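RagB/SusD family nutrient uptake outer membrane protein (PDB 7KV2) probably binds beta-glucan chains at the surface of Bacteroides thetaiotaomicron as a SusD-family outer-membrane protein that assists their uptake. Local coordinates at residues 110-115 with 160-165; 102-107 with 495-500; 333-338 with 436-441. All coordinates share one frame; numbering follows the deposited sequence.

Interaction 1 of 3, residues 110-115 with 160-165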
ATOM      1  N   GLY A 110     -14.406  -4.207   4.409  1.00 24.58           N
ATOM      2  CA  GLY A 110     -13.522  -3.806   5.529  1.00 21.46           C
ATOM      3  C   GLY A 110     -12.795  -2.502   5.236  1.00 20.45           C
ATOM      4  O   GLY A 110     -12.755  -1.589   6.097  1.00 22.91           O
ATOM      5  N   LEU A 111     -12.254  -2.373   4.037  1.00 19.81           N
ATOM      6  CA  LEU A 111     -11.377  -1.237   3.690  1.00 20.34           C
ATOM      7  C   LEU A 111     -12.225   0.033   3.679  1.00 20.41           C
ATOM      8  O   LEU A 111     -11.770   1.068   4.106  1.00 21.19           O
ATOM      9  CB  LEU A 111     -10.725  -1.499   2.320  1.00 20.41           C
ATOM     10  CG  LEU A 111      -9.879  -0.357   1.759  1.00 19.92           C
ATOM     11  CD1 LEU A 111      -8.701  -0.061   2.669  1.00 22.63           C
ATOM     12  CD2 LEU A 111      -9.375  -0.685   0.360  1.00 21.31           C
ATOM     13  N   TRP A 112     -13.437  -0.062   3.143  1.00 21.30           N
ATOM     14  CA  TRP A 112     -14.411   1.056   3.140  1.00 21.33           C
ATOM     15  C   TRP A 112     -14.628   1.535   4.588  1.00 19.43           C
ATOM     16  O   TRP A 112     -14.495   2.711   4.847  1.00 21.49           O
ATOM     17  CB  TRP A 112     -15.685   0.539   2.467  1.00 22.79           C
ATOM     18  CG  TRP A 112     -16.812   1.530   2.469  1.00 24.93           C
ATOM     19  CD1 TRP A 112     -17.559   1.952   3.540  1.00 26.82           C
ATOM     20  CD2 TRP A 112     -17.311   2.225   1.322  1.00 26.15           C
ATOM     21  NE1 TRP A 112     -18.481   2.886   3.126  1.00 25.57           N
ATOM     22  CE2 TRP A 112     -18.350   3.080   1.778  1.00 27.42           C
ATOM     23  CE3 TRP A 112     -16.984   2.228  -0.038  1.00 26.36           C
ATOM     24  CZ2 TRP A 112     -19.068   3.890   0.901  1.00 28.04           C
ATOM     25  CZ3 TRP A 112     -17.681   3.050  -0.897  1.00 28.95           C
ATOM     26  CH2 TRP A 112     -18.719   3.862  -0.425  1.00 28.19           C
ATOM     27  N   LYS A 113     -14.901   0.623   5.502  1.00 21.95           N
ATOM     28  CA  LYS A 113     -15.220   0.928   6.915  1.00 25.14           C
ATOM     29  C   LYS A 113     -13.975   1.502   7.592  1.00 25.24           C
ATOM     30  O   LYS A 113     -14.114   2.460   8.345  1.00 21.88           O
ATOM     31  CB  LYS A 113     -15.714  -0.308   7.653  1.00 24.10           C
ATOM     32  CG  LYS A 113     -17.091  -0.800   7.216  1.00 27.16           C
ATOM     33  CD  LYS A 113     -17.471  -2.116   7.852  1.00 26.30           C
ATOM     34  CE  LYS A 113     -18.768  -2.703   7.308  1.00 29.01           C
ATOM     35  NZ  LYS A 113     -19.032  -4.059   7.857  1.00 28.54           N
ATOM     36  N   CYS A 114     -12.777   1.002   7.254  1.00 23.60           N
ATOM     37  CA  CYS A 114     -11.522   1.568   7.809  1.00 21.99           C
ATOM     38  C   CYS A 114     -11.308   2.991   7.314  1.00 18.13           C
ATOM     39  O   CYS A 114     -10.905   3.857   8.132  1.00 21.86           O
ATOM     40  CB  CYS A 114     -10.314   0.691   7.483  1.00 20.45           C
ATOM     41  SG  CYS A 114     -10.392  -0.963   8.177  1.00 22.32           S
ATOM     42  N   ALA A 115     -11.530   3.268   6.028  1.00 20.05           N
ATOM     43  CA  ALA A 115     -11.292   4.589   5.429  1.00 20.58           C
ATOM     44  C   ALA A 115     -12.195   5.606   6.118  1.00 22.80           C
ATOM     45  O   ALA A 115     -11.703   6.700   6.538  1.00 20.30           O
ATOM     46  CB  ALA A 115     -11.574   4.541   3.961  1.00 20.36           C
ATOM     47  N   LYS A 160      -9.579   5.856  -4.914  1.00 21.98           N
ATOM     48  CA  LYS A 160      -8.957   4.934  -5.884  1.00 22.79           C
ATOM     49  C   LYS A 160      -9.861   3.729  -6.116  1.00 19.59           C
ATOM     50  O   LYS A 160     -10.017   3.375  -7.282  1.00 22.61           O
ATOM     51  CB  LYS A 160      -7.536   4.519  -5.448  1.00 23.44           C
ATOM     52  CG  LYS A 160      -6.519   5.593  -5.776  1.00 25.37           C
ATOM     53  CD  LYS A 160      -5.105   5.085  -5.778  1.00 29.62           C
ATOM     54  CE  LYS A 160      -4.197   6.009  -6.538  1.00 26.23           C
ATOM     55  NZ  LYS A 160      -2.835   5.442  -6.591  1.00 28.91           N
ATOM     56  N   PHE A 161     -10.340   3.046  -5.080  1.00 20.03           N
ATOM     57  CA  PHE A 161     -11.016   1.743  -5.258  1.00 18.97           C
ATOM     58  C   PHE A 161     -12.453   1.974  -5.762  1.00 21.38           C
ATOM     59  O   PHE A 161     -12.880   1.148  -6.547  1.00 19.90           O
ATOM     60  CB  PHE A 161     -11.019   0.890  -3.999  1.00 19.08           C
ATOM     61  CG  PHE A 161      -9.681   0.206  -3.743  1.00 18.82           C
ATOM     62  CD1 PHE A 161      -9.363  -1.003  -4.346  1.00 21.29           C
ATOM     63  CD2 PHE A 161      -8.757   0.767  -2.865  1.00 21.37           C
ATOM     64  CE1 PHE A 161      -8.133  -1.620  -4.125  1.00 20.57           C
ATOM     65  CE2 PHE A 161      -7.532   0.139  -2.611  1.00 19.14           C
ATOM     66  CZ  PHE A 161      -7.229  -1.054  -3.233  1.00 19.47           C
ATOM     67  N   TRP A 162     -13.133   3.021  -5.311  1.00 23.21           N
ATOM     68  CA  TRP A 162     -14.588   3.175  -5.632  1.00 23.12           C
ATOM     69  C   TRP A 162     -14.912   4.488  -6.376  1.00 27.95           C
ATOM     70  O   TRP A 162     -15.962   4.496  -7.065  1.00 27.86           O
ATOM     71  CB  TRP A 162     -15.415   3.051  -4.365  1.00 23.27           C
ATOM     72  CG  TRP A 162     -15.540   1.668  -3.823  1.00 23.79           C
ATOM     73  CD1 TRP A 162     -16.384   0.696  -4.259  1.00 23.41           C
ATOM     74  CD2 TRP A 162     -14.804   1.110  -2.724  1.00 22.46           C
ATOM     75  NE1 TRP A 162     -16.245  -0.421  -3.497  1.00 22.69           N
ATOM     76  CE2 TRP A 162     -15.280  -0.197  -2.543  1.00 22.27           C
ATOM     77  CE3 TRP A 162     -13.769   1.585  -1.899  1.00 22.64           C
ATOM     78  CZ2 TRP A 162     -14.811  -1.028  -1.527  1.00 22.79           C
ATOM     79  CZ3 TRP A 162     -13.335   0.777  -0.875  1.00 18.84           C
ATOM     80  CH2 TRP A 162     -13.799  -0.527  -0.730  1.00 21.59           C
ATOM     81  N   GLY A 163     -14.109   5.544  -6.223  1.00 26.07           N
ATOM     82  CA  GLY A 163     -14.146   6.769  -7.047  1.00 28.33           C
ATOM     83  C   GLY A 163     -15.239   7.752  -6.606  1.00 27.27           C
ATOM     84  O   GLY A 163     -14.891   8.834  -6.089  1.00 27.46           O
ATOM     85  N   ASN A 164     -16.503   7.416  -6.870  1.00 27.49           N
ATOM     86  CA  ASN A 164     -17.689   8.309  -6.657  1.00 27.42           C
ATOM     87  C   ASN A 164     -18.325   7.986  -5.306  1.00 23.76           C
ATOM     88  O   ASN A 164     -19.195   7.087  -5.265  1.00 30.01           O
ATOM     89  CB  ASN A 164     -18.706   8.132  -7.797  1.00 28.36           C
ATOM     90  CG  ASN A 164     -18.103   8.232  -9.173  1.00 25.35           C
ATOM     91  OD1 ASN A 164     -17.659   9.279  -9.614  1.00 29.93           O
ATOM     92  ND2 ASN A 164     -18.072   7.122  -9.877  1.00 27.25           N
ATOM     93  N   VAL A 165     -17.869   8.606  -4.210  1.00 25.14           N
ATOM     94  CA  VAL A 165     -18.144   8.114  -2.820  1.00 25.46           C
ATOM     95  C   VAL A 165     -18.575   9.283  -1.941  1.00 25.38           C
ATOM     96  O   VAL A 165     -18.329  10.424  -2.318  1.00 29.92           O
ATOM     97  CB  VAL A 165     -16.899   7.423  -2.220  1.00 25.43           C
ATOM     98  CG1 VAL A 165     -16.599   6.152  -2.988  1.00 25.27           C
ATOM     99  CG2 VAL A 165     -15.724   8.359  -2.192  1.00 23.55           C
TER

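Interaction 2 of 3, residues 102-107 with 495-500. With EDO (1,2-ethanediol), chain D.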
ATOM      1  N   ALA A 102     -16.405  -8.343  -9.883  1.00 23.46           N
ATOM      2  CA  ALA A 102     -16.899  -7.966  -8.544  1.00 22.59           C
ATOM      3  C   ALA A 102     -18.400  -7.662  -8.668  1.00 26.52           C
ATOM      4  O   ALA A 102     -18.769  -7.067  -9.683  1.00 25.03           O
ATOM      5  CB  ALA A 102     -16.177  -6.745  -8.061  1.00 23.86           C
ATOM      6  N   ILE A 103     -19.183  -8.081  -7.685  1.00 27.24           N
ATOM      7  CA  ILE A 103     -20.625  -7.737  -7.546  1.00 29.16           C
ATOM      8  C   ILE A 103     -20.862  -7.139  -6.167  1.00 32.14           C
ATOM      9  O   ILE A 103     -20.246  -7.555  -5.165  1.00 26.97           O
ATOM     10  CB  ILE A 103     -21.496  -8.980  -7.822  1.00 28.36           C
ATOM     11  CG1 ILE A 103     -21.176 -10.121  -6.849  1.00 31.18           C
ATOM     12  CG2 ILE A 103     -21.305  -9.365  -9.277  1.00 29.24           C
ATOM     13  CD1 ILE A 103     -22.177 -11.268  -6.790  1.00 32.56           C
ATOM     14  N   PRO A 104     -21.795  -6.158  -6.114  1.00 27.59           N
ATOM     15  CA  PRO A 104     -22.099  -5.407  -4.897  1.00 27.30           C
ATOM     16  C   PRO A 104     -22.407  -6.248  -3.656  1.00 23.63           C
ATOM     17  O   PRO A 104     -22.123  -5.792  -2.581  1.00 27.74           O
ATOM     18  CB  PRO A 104     -23.393  -4.632  -5.262  1.00 28.40           C
ATOM     19  CG  PRO A 104     -23.389  -4.509  -6.778  1.00 27.19           C
ATOM     20  CD  PRO A 104     -22.564  -5.680  -7.277  1.00 29.58           C
ATOM     21  N   THR A 105     -23.026  -7.418  -3.831  1.00 25.60           N
ATOM     22  CA  THR A 105     -23.382  -8.359  -2.747  1.00 26.97           C
ATOM     23  C   THR A 105     -22.252  -9.364  -2.443  1.00 27.29           C
ATOM     24  O   THR A 105     -22.497 -10.247  -1.628  1.00 26.43           O
ATOM     25  CB  THR A 105     -24.692  -9.087  -3.100  1.00 30.22           C
ATOM     26  OG1 THR A 105     -24.480  -9.738  -4.347  1.00 30.81           O
ATOM     27  CG2 THR A 105     -25.884  -8.141  -3.165  1.00 30.52           C
ATOM     28  N   ASN A 106     -21.076  -9.281  -3.079  1.00 29.65           N
ATOM     29  CA  ASN A 106     -19.936 -10.196  -2.772  1.00 30.71           C
ATOM     30  C   ASN A 106     -18.653  -9.383  -2.958  1.00 28.96           C
ATOM     31  O   ASN A 106     -17.841  -9.738  -3.835  1.00 32.54           O
ATOM     32  CB  ASN A 106     -19.920 -11.465  -3.633  1.00 30.70           C
ATOM     33  CG  ASN A 106     -19.288 -12.678  -2.973  1.00 32.94           C
ATOM     34  OD1 ASN A 106     -18.778 -12.613  -1.848  1.00 34.10           O
ATOM     35  ND2 ASN A 106     -19.341 -13.812  -3.663  1.00 32.21           N
ATOM     36  N   MET A 107     -18.553  -8.283  -2.221  1.00 26.25           N
ATOM     37  CA  MET A 107     -17.489  -7.272  -2.418  1.00 26.98           C
ATOM     38  C   MET A 107     -16.734  -7.078  -1.105  1.00 26.44           C
ATOM     39  O   MET A 107     -17.233  -7.500  -0.061  1.00 25.20           O
ATOM     40  CB  MET A 107     -18.051  -5.946  -2.917  1.00 26.64           C
ATOM     41  CG  MET A 107     -17.623  -5.630  -4.343  1.00 28.22           C
ATOM     42  SD  MET A 107     -15.783  -5.357  -4.390  1.00 31.39           S
ATOM     43  CE  MET A 107     -15.700  -3.802  -3.519  1.00 25.26           C
ATOM     44  N   TYR A 495     -13.622   1.763 -11.288  1.00 27.59           N
ATOM     45  CA  TYR A 495     -14.240   1.947  -9.953  1.00 25.55           C
ATOM     46  C   TYR A 495     -15.025   0.686  -9.596  1.00 28.35           C
ATOM     47  O   TYR A 495     -15.917   0.280 -10.409  1.00 29.31           O
ATOM     48  CB  TYR A 495     -15.124   3.208  -9.938  1.00 26.30           C
ATOM     49  CG  TYR A 495     -14.440   4.451 -10.426  1.00 30.53           C
ATOM     50  CD1 TYR A 495     -13.236   4.858  -9.865  1.00 30.14           C
ATOM     51  CD2 TYR A 495     -14.990   5.239 -11.430  1.00 32.27           C
ATOM     52  CE1 TYR A 495     -12.575   5.984 -10.305  1.00 28.80           C
ATOM     53  CE2 TYR A 495     -14.344   6.385 -11.871  1.00 31.57           C
ATOM     54  CZ  TYR A 495     -13.148   6.775 -11.291  1.00 28.57           C
ATOM     55  OH  TYR A 495     -12.469   7.878 -11.718  1.00 27.37           O
ATOM     56  N   LEU A 496     -14.739   0.057  -8.446  1.00 23.17           N
ATOM     57  CA  LEU A 496     -15.419  -1.197  -8.023  1.00 22.97           C
ATOM     58  C   LEU A 496     -16.883  -0.890  -7.706  1.00 23.83           C
ATOM     59  O   LEU A 496     -17.206   0.241  -7.367  1.00 23.57           O
ATOM     60  CB  LEU A 496     -14.766  -1.772  -6.769  1.00 23.23           C
ATOM     61  CG  LEU A 496     -13.385  -2.409  -7.011  1.00 23.43           C
ATOM     62  CD1 LEU A 496     -12.656  -2.558  -5.683  1.00 23.88           C
ATOM     63  CD2 LEU A 496     -13.552  -3.760  -7.688  1.00 24.93           C
ATOM     64  N   PRO A 497     -17.765  -1.903  -7.729  1.00 27.39           N
ATOM     65  CA  PRO A 497     -19.121  -1.749  -7.212  1.00 28.95           C
ATOM     66  C   PRO A 497     -19.054  -1.335  -5.739  1.00 32.34           C
ATOM     67  O   PRO A 497     -18.326  -2.002  -4.968  1.00 24.93           O
ATOM     68  CB  PRO A 497     -19.751  -3.143  -7.281  1.00 27.97           C
ATOM     69  CG  PRO A 497     -18.911  -3.875  -8.295  1.00 29.69           C
ATOM     70  CD  PRO A 497     -17.518  -3.270  -8.185  1.00 28.17           C
ATOM     71  N   ILE A 498     -19.826  -0.297  -5.372  1.00 28.65           N
ATOM     72  CA  ILE A 498     -20.085   0.074  -3.940  1.00 28.72           C
ATOM     73  C   ILE A 498     -20.790  -1.083  -3.241  1.00 27.98           C
ATOM     74  O   ILE A 498     -21.706  -1.666  -3.813  1.00 32.91           O
ATOM     75  CB  ILE A 498     -20.852   1.405  -3.887  1.00 28.28           C
ATOM     76  CG1 ILE A 498     -20.025   2.503  -4.551  1.00 29.74           C
ATOM     77  CG2 ILE A 498     -21.244   1.753  -2.454  1.00 30.82           C
ATOM     78  CD1 ILE A 498     -20.782   3.788  -4.846  1.00 33.85           C
ATOM     79  N   PRO A 499     -20.400  -1.492  -2.003  1.00 26.79           N
ATOM     80  CA  PRO A 499     -21.088  -2.565  -1.295  1.00 26.84           C
ATOM     81  C   PRO A 499     -22.623  -2.360  -1.251  1.00 29.31           C
ATOM     82  O   PRO A 499     -23.058  -1.216  -1.056  1.00 28.64           O
ATOM     83  CB  PRO A 499     -20.476  -2.519   0.116  1.00 29.30           C
ATOM     84  CG  PRO A 499     -19.057  -2.009  -0.135  1.00 26.64           C
ATOM     85  CD  PRO A 499     -19.217  -1.017  -1.254  1.00 28.32           C
ATOM     86  N   GLN A 500     -23.374  -3.452  -1.426  1.00 35.13           N
ATOM     87  CA  GLN A 500     -24.872  -3.426  -1.476  1.00 34.57           C
ATOM     88  C   GLN A 500     -25.404  -2.857  -0.155  1.00 38.03           C
ATOM     89  O   GLN A 500     -26.364  -2.042  -0.210  1.00 42.26           O
ATOM     90  CB  GLN A 500     -25.470  -4.808  -1.743  1.00 36.60           C
ATOM     91  CG  GLN A 500     -26.978  -4.775  -2.100  1.00 34.86           C
ATOM     92  CD  GLN A 500     -27.278  -3.890  -3.290  1.00 37.91           C
ATOM     93  OE1 GLN A 500     -26.682  -4.006  -4.368  1.00 36.19           O
ATOM     94  NE2 GLN A 500     -28.188  -2.950  -3.093  1.00 40.38           N
TER
HETATM   95  C1  EDO D 603     -20.594  -6.428   0.653  1.00 33.28           C
HETATM   96  O1  EDO D 603     -20.813  -7.309  -0.383  1.00 29.70           O
HETATM   97  C2  EDO D 603     -21.830  -6.222   1.442  1.00 35.56           C
HETATM   98  O2  EDO D 603     -22.741  -5.392   0.759  1.00 32.93           O

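Interaction 3 of 3, residues 333-338 with 436-441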
ATOM      1  N   SER A 333      16.025  -9.967 -15.037  1.00 23.44           N
ATOM      2  CA  SER A 333      17.417 -10.393 -15.327  1.00 27.99           C
ATOM      3  C   SER A 333      17.997 -11.137 -14.108  1.00 31.08           C
ATOM      4  O   SER A 333      17.607 -10.846 -12.959  1.00 25.84           O
ATOM      5  CB  SER A 333      18.203  -9.192 -15.784  1.00 30.95           C
ATOM      6  OG  SER A 333      19.582  -9.384 -15.617  1.00 38.75           O
ATOM      7  N   ASN A 334      18.861 -12.142 -14.340  1.00 28.75           N
ATOM      8  CA  ASN A 334      19.554 -12.980 -13.317  1.00 32.97           C
ATOM      9  C   ASN A 334      20.315 -12.148 -12.268  1.00 29.53           C
ATOM     10  O   ASN A 334      20.485 -12.625 -11.133  1.00 34.23           O
ATOM     11  CB  ASN A 334      20.640 -13.885 -13.941  1.00 39.59           C
ATOM     12  CG  ASN A 334      20.056 -15.035 -14.718  1.00 49.64           C
ATOM     13  OD1 ASN A 334      19.085 -15.657 -14.281  1.00 53.65           O
ATOM     14  ND2 ASN A 334      20.625 -15.300 -15.882  1.00 59.26           N
ATOM     15  N   ASN A 335      20.792 -10.981 -12.636  1.00 29.08           N
ATOM     16  CA  ASN A 335      21.593 -10.121 -11.721  1.00 31.26           C
ATOM     17  C   ASN A 335      20.734  -8.964 -11.174  1.00 25.09           C
ATOM     18  O   ASN A 335      21.313  -8.090 -10.504  1.00 21.78           O
ATOM     19  CB  ASN A 335      22.817  -9.568 -12.437  1.00 39.37           C
ATOM     20  CG  ASN A 335      22.383  -8.755 -13.630  1.00 40.93           C
ATOM     21  OD1 ASN A 335      21.505  -9.189 -14.369  1.00 50.54           O
ATOM     22  ND2 ASN A 335      22.963  -7.592 -13.799  1.00 47.25           N
ATOM     23  N   ASP A 336      19.423  -8.949 -11.438  1.00 20.32           N
ATOM     24  CA  ASP A 336      18.499  -8.010 -10.768  1.00 19.97           C
ATOM     25  C   ASP A 336      18.275  -8.552  -9.345  1.00 18.85           C
ATOM     26  O   ASP A 336      17.597  -9.650  -9.192  1.00 19.12           O
ATOM     27  CB  ASP A 336      17.215  -7.827 -11.570  1.00 18.48           C
ATOM     28  CG  ASP A 336      16.390  -6.632 -11.151  1.00 17.26           C
ATOM     29  OD1 ASP A 336      16.355  -6.340  -9.894  1.00 17.52           O
ATOM     30  OD2 ASP A 336      15.796  -5.979 -12.058  1.00 18.00           O
ATOM     31  N   THR A 337      18.786  -7.850  -8.336  1.00 16.72           N
ATOM     32  CA  THR A 337      18.668  -8.285  -6.912  1.00 18.43           C
ATOM     33  C   THR A 337      17.178  -8.321  -6.499  1.00 17.24           C
ATOM     34  O   THR A 337      16.847  -8.966  -5.471  1.00 16.96           O
ATOM     35  CB  THR A 337      19.473  -7.393  -5.960  1.00 19.65           C
ATOM     36  OG1 THR A 337      18.961  -6.051  -6.065  1.00 18.19           O
ATOM     37  CG2 THR A 337      20.961  -7.481  -6.251  1.00 20.45           C
ATOM     38  N   ARG A 338      16.339  -7.564  -7.197  1.00 16.38           N
ATOM     39  CA  ARG A 338      14.883  -7.505  -6.881  1.00 18.24           C
ATOM     40  C   ARG A 338      14.215  -8.854  -7.151  1.00 19.47           C
ATOM     41  O   ARG A 338      13.131  -9.097  -6.588  1.00 18.46           O
ATOM     42  CB  ARG A 338      14.196  -6.386  -7.639  1.00 16.28           C
ATOM     43  CG  ARG A 338      14.784  -5.031  -7.305  1.00 17.54           C
ATOM     44  CD  ARG A 338      14.158  -3.953  -8.130  1.00 17.12           C
ATOM     45  NE  ARG A 338      14.614  -4.035  -9.533  1.00 16.72           N
ATOM     46  CZ  ARG A 338      14.566  -3.035 -10.409  1.00 19.03           C
ATOM     47  NH1 ARG A 338      14.065  -1.849 -10.075  1.00 18.15           N
ATOM     48  NH2 ARG A 338      15.057  -3.232 -11.633  1.00 18.99           N
ATOM     49  N   ALA A 436      19.573  -1.950  -8.240  1.00 16.56           N
ATOM     50  CA  ALA A 436      19.140  -3.365  -8.355  1.00 18.45           C
ATOM     51  C   ALA A 436      20.221  -4.294  -8.930  1.00 20.39           C
ATOM     52  O   ALA A 436      19.950  -5.508  -9.050  1.00 21.09           O
ATOM     53  CB  ALA A 436      17.882  -3.416  -9.164  1.00 19.53           C
ATOM     54  N   GLY A 437      21.419  -3.785  -9.229  1.00 20.77           N
ATOM     55  CA  GLY A 437      22.540  -4.605  -9.731  1.00 21.05           C
ATOM     56  C   GLY A 437      22.616  -4.643 -11.253  1.00 24.47           C
ATOM     57  O   GLY A 437      23.442  -5.431 -11.763  1.00 26.57           O
ATOM     58  N   LEU A 438      21.821  -3.858 -11.974  1.00 21.38           N
ATOM     59  CA  LEU A 438      21.739  -3.958 -13.457  1.00 25.08           C
ATOM     60  C   LEU A 438      22.878  -3.095 -14.016  1.00 28.34           C
ATOM     61  O   LEU A 438      23.109  -1.966 -13.518  1.00 26.69           O
ATOM     62  CB  LEU A 438      20.373  -3.516 -13.997  1.00 22.71           C
ATOM     63  CG  LEU A 438      19.195  -4.396 -13.562  1.00 23.77           C
ATOM     64  CD1 LEU A 438      17.898  -3.848 -14.060  1.00 25.61           C
ATOM     65  CD2 LEU A 438      19.363  -5.816 -14.045  1.00 27.80           C
ATOM     66  N   VAL A 439      23.624  -3.613 -14.979  1.00 33.22           N
ATOM     67  CA  VAL A 439      24.811  -2.847 -15.474  1.00 31.62           C
ATOM     68  C   VAL A 439      24.376  -1.960 -16.645  1.00 28.71           C
ATOM     69  O   VAL A 439      24.986  -0.897 -16.818  1.00 29.73           O
ATOM     70  CB  VAL A 439      25.992  -3.761 -15.835  1.00 39.44           C
ATOM     71  CG1 VAL A 439      26.393  -4.649 -14.666  1.00 41.80           C
ATOM     72  CG2 VAL A 439      25.728  -4.576 -17.075  1.00 41.85           C
ATOM     73  N   THR A 440      23.372  -2.350 -17.428  1.00 27.52           N
ATOM     74  CA  THR A 440      22.973  -1.579 -18.640  1.00 26.65           C
ATOM     75  C   THR A 440      22.109  -0.398 -18.213  1.00 30.54           C
ATOM     76  O   THR A 440      21.043  -0.651 -17.620  1.00 36.02           O
ATOM     77  CB  THR A 440      22.214  -2.418 -19.677  1.00 28.33           C
ATOM     78  OG1 THR A 440      23.063  -3.488 -20.061  1.00 33.74           O
ATOM     79  CG2 THR A 440      21.788  -1.634 -20.900  1.00 31.18           C
ATOM     80  N   GLU A 441      22.495   0.825 -18.573  1.00 26.15           N
ATOM     81  CA  GLU A 441      21.665   2.041 -18.376  1.00 29.18           C
ATOM     82  C   GLU A 441      20.565   2.078 -19.430  1.00 32.02           C
ATOM     83  O   GLU A 441      20.745   1.483 -20.520  1.00 33.04           O
ATOM     84  CB  GLU A 441      22.509   3.302 -18.354  1.00 31.10           C
ATOM     85  CG  GLU A 441      23.371   3.367 -17.116  1.00 36.13           C
ATOM     86  CD  GLU A 441      24.324   4.543 -17.038  1.00 42.25           C
ATOM     87  OE1 GLU A 441      24.169   5.489 -17.857  1.00 45.11           O
ATOM     88  OE2 GLU A 441      25.232   4.482 -16.160  1.00 45.05           O
TER

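Interaction 1 of 3, residues 110-115 with 160-165
Trp112 and Trp162 meet edge to face, the planes of their six-membered rings at 84° and the centroids 5.1 Å apart. Followed outward, Trp112 starts with CB, which already sits 3.9 Å from CH2 of Trp162. CG lies anti to the backbone N (chi1 176°), and the indole beyond it reaches across to the other segment. CE3 then stands over the centre of the Trp162 ring, 3.6 Å from Trp162 CD2, while the next rim atom, CZ3, passes on toward Trp162 CG. CZ3 and CH2 finally reach CG1 of Val165, with Trp112 CZ3 to Val165 CG1 at 3.9 Å. C-H groups along the rim of one indole thus face the pi cloud of the other.

The contact joins the first turn of helix 110-130 to the C-terminal end of helix 137-162, two helices of the tetratricopeptide-like helical scaffold of SusD proteins. Gly163, with positive phi, takes the chain out of the second helix and on to Val165, whose small branched side chain suits the place beside the indole. On the face of Trp162 turned from Trp112, Phe161 CB sits toward the rim; Trp162 NE1 is hydrogen-bonded to Pro497 O. One residue before Trp112, Leu111 lays CD2 over one face of the Phe161 ring, 3.6 Å from Phe161 CD2, a slim apolar branch suited to a flat ring.

Interaction 2 of 3, residues 102-107 with 495-500
Pro104 and Pro499 bring the two backbones to within 4.7 Å, CA to CA, although neither segment is regular helix or strand before Gln500. Residues 103-106 form a type I beta turn, closed by Asn106 N to Ile103 O, with Pro104 at its second position, where the phi fixed by a proline ring is the one required. The turn presents Pro104 O to the backbone N of Gln500, the first residue of helix 500-505, at 2.9 Å. That N-H meets the oxygen from above the carbonyl plane, 49° out of it. An ethanediol, probably from the crystallisation liquor, also sits here: its O1 bonds to Pro104 O and accepts from Met107 N at 3.1 Å.

At the middle of the packing, Pro104 meets Pro497. Their side chains cross at about a right angle, with Pro104 CD 3.8 Å from Pro497 CB. Further round the ring, Pro497 CD meets Ala102 CB at 3.7 Å; a methyl group lets the chains come this near. Met107, its chain bent at chi2 and chi3, brings CE to 3.9 Å from Leu496 CD1 and also against Pro497 O. At the outer end Thr105 CG2 lies alongside Gln500, 3.6 Å from its CB. The amide of Gln500 turns OE1 toward Pro104 CB, while NE2 is bonded to Asp504.

Pro499, at the N-cap position, leads into helix 500-505, and the whole is a turn packed on a helix start: a proline-rich, near-C-terminal connection of the SusD fold set against the loop between helices 92-98 and 110-130.

Interaction 3 of 3, residues 333-338 with 436-441
Thr337 N donates to Ala436 O at 2.7 Å, a nearly straight bond (173°) lying in the carbonyl plane. The same oxygen receives a CA-H contact from Asp336, and Thr337 OG1 is 3.2 Å from Ala436 O. Beside this bond Arg338 grips Asp336 side-on: NE meets OD1 on its syn lone pair, and Arg338 NH2 meets Asp336 OD2 at 2.9 Å. Asp336 OD1 also takes Arg338 N from its anti side, the capping bond of helix 337-342. Chi1 of Asp336 (-165°) sets CG anti to the backbone N, and the carboxylate it carries meets the N-H groups of Arg338 N, NE and NH2. Arg338 NH1 makes salt bridges to Glu452 and Glu456, so the buried guanidinium is probably balanced by several carboxylates.

Ala436 CB packs over one face of the guanidinium, offset toward the rim and 3.3 Å from Arg338 NE, close quarters suited to a methyl. Leu438 carries the packing outward: CD1 lies 3.6 Å from Asp336 OD2, and CD2 meets Asp336 CB. Nearer the surface Asn335 ND2 makes a weak, bent bond (123°) to Gly437 O. Gly437 has positive phi, and a CB there would run into Asn335 O, so two separate demands call for glycine.

Two helix ends therefore meet. The Schellman motif at Gly437 finishes helix 425-435, and the carbonyl of Ala436, just before Gly437, accepts from Thr337, the residue following the N-cap Asp336 of helix 337-342, all within the SusD family region.

How the interactions relate
From the N terminus, residues 102-107 come first and wait longest for their partner, since interaction 2 closes only at 495-500, near the end of the chain. Within that span interaction 1 closes a short loop of helix 110-130 and helix 137-162, and interaction 3 later closes another between 333-338 and 436-441; these two follow in series. Interactions 1 and 2 touch, their centres 11 Å apart, through probable hydrogen bonds such as Phe161 O to Leu496 N, which links the N-terminal helices to the C-terminal connection. Interaction 3 lies on the opposite side of the chain's centre, about 37 Å from interaction 1 centre to centre, and joins the start of helix 337-342 to the loop after helix 425-435.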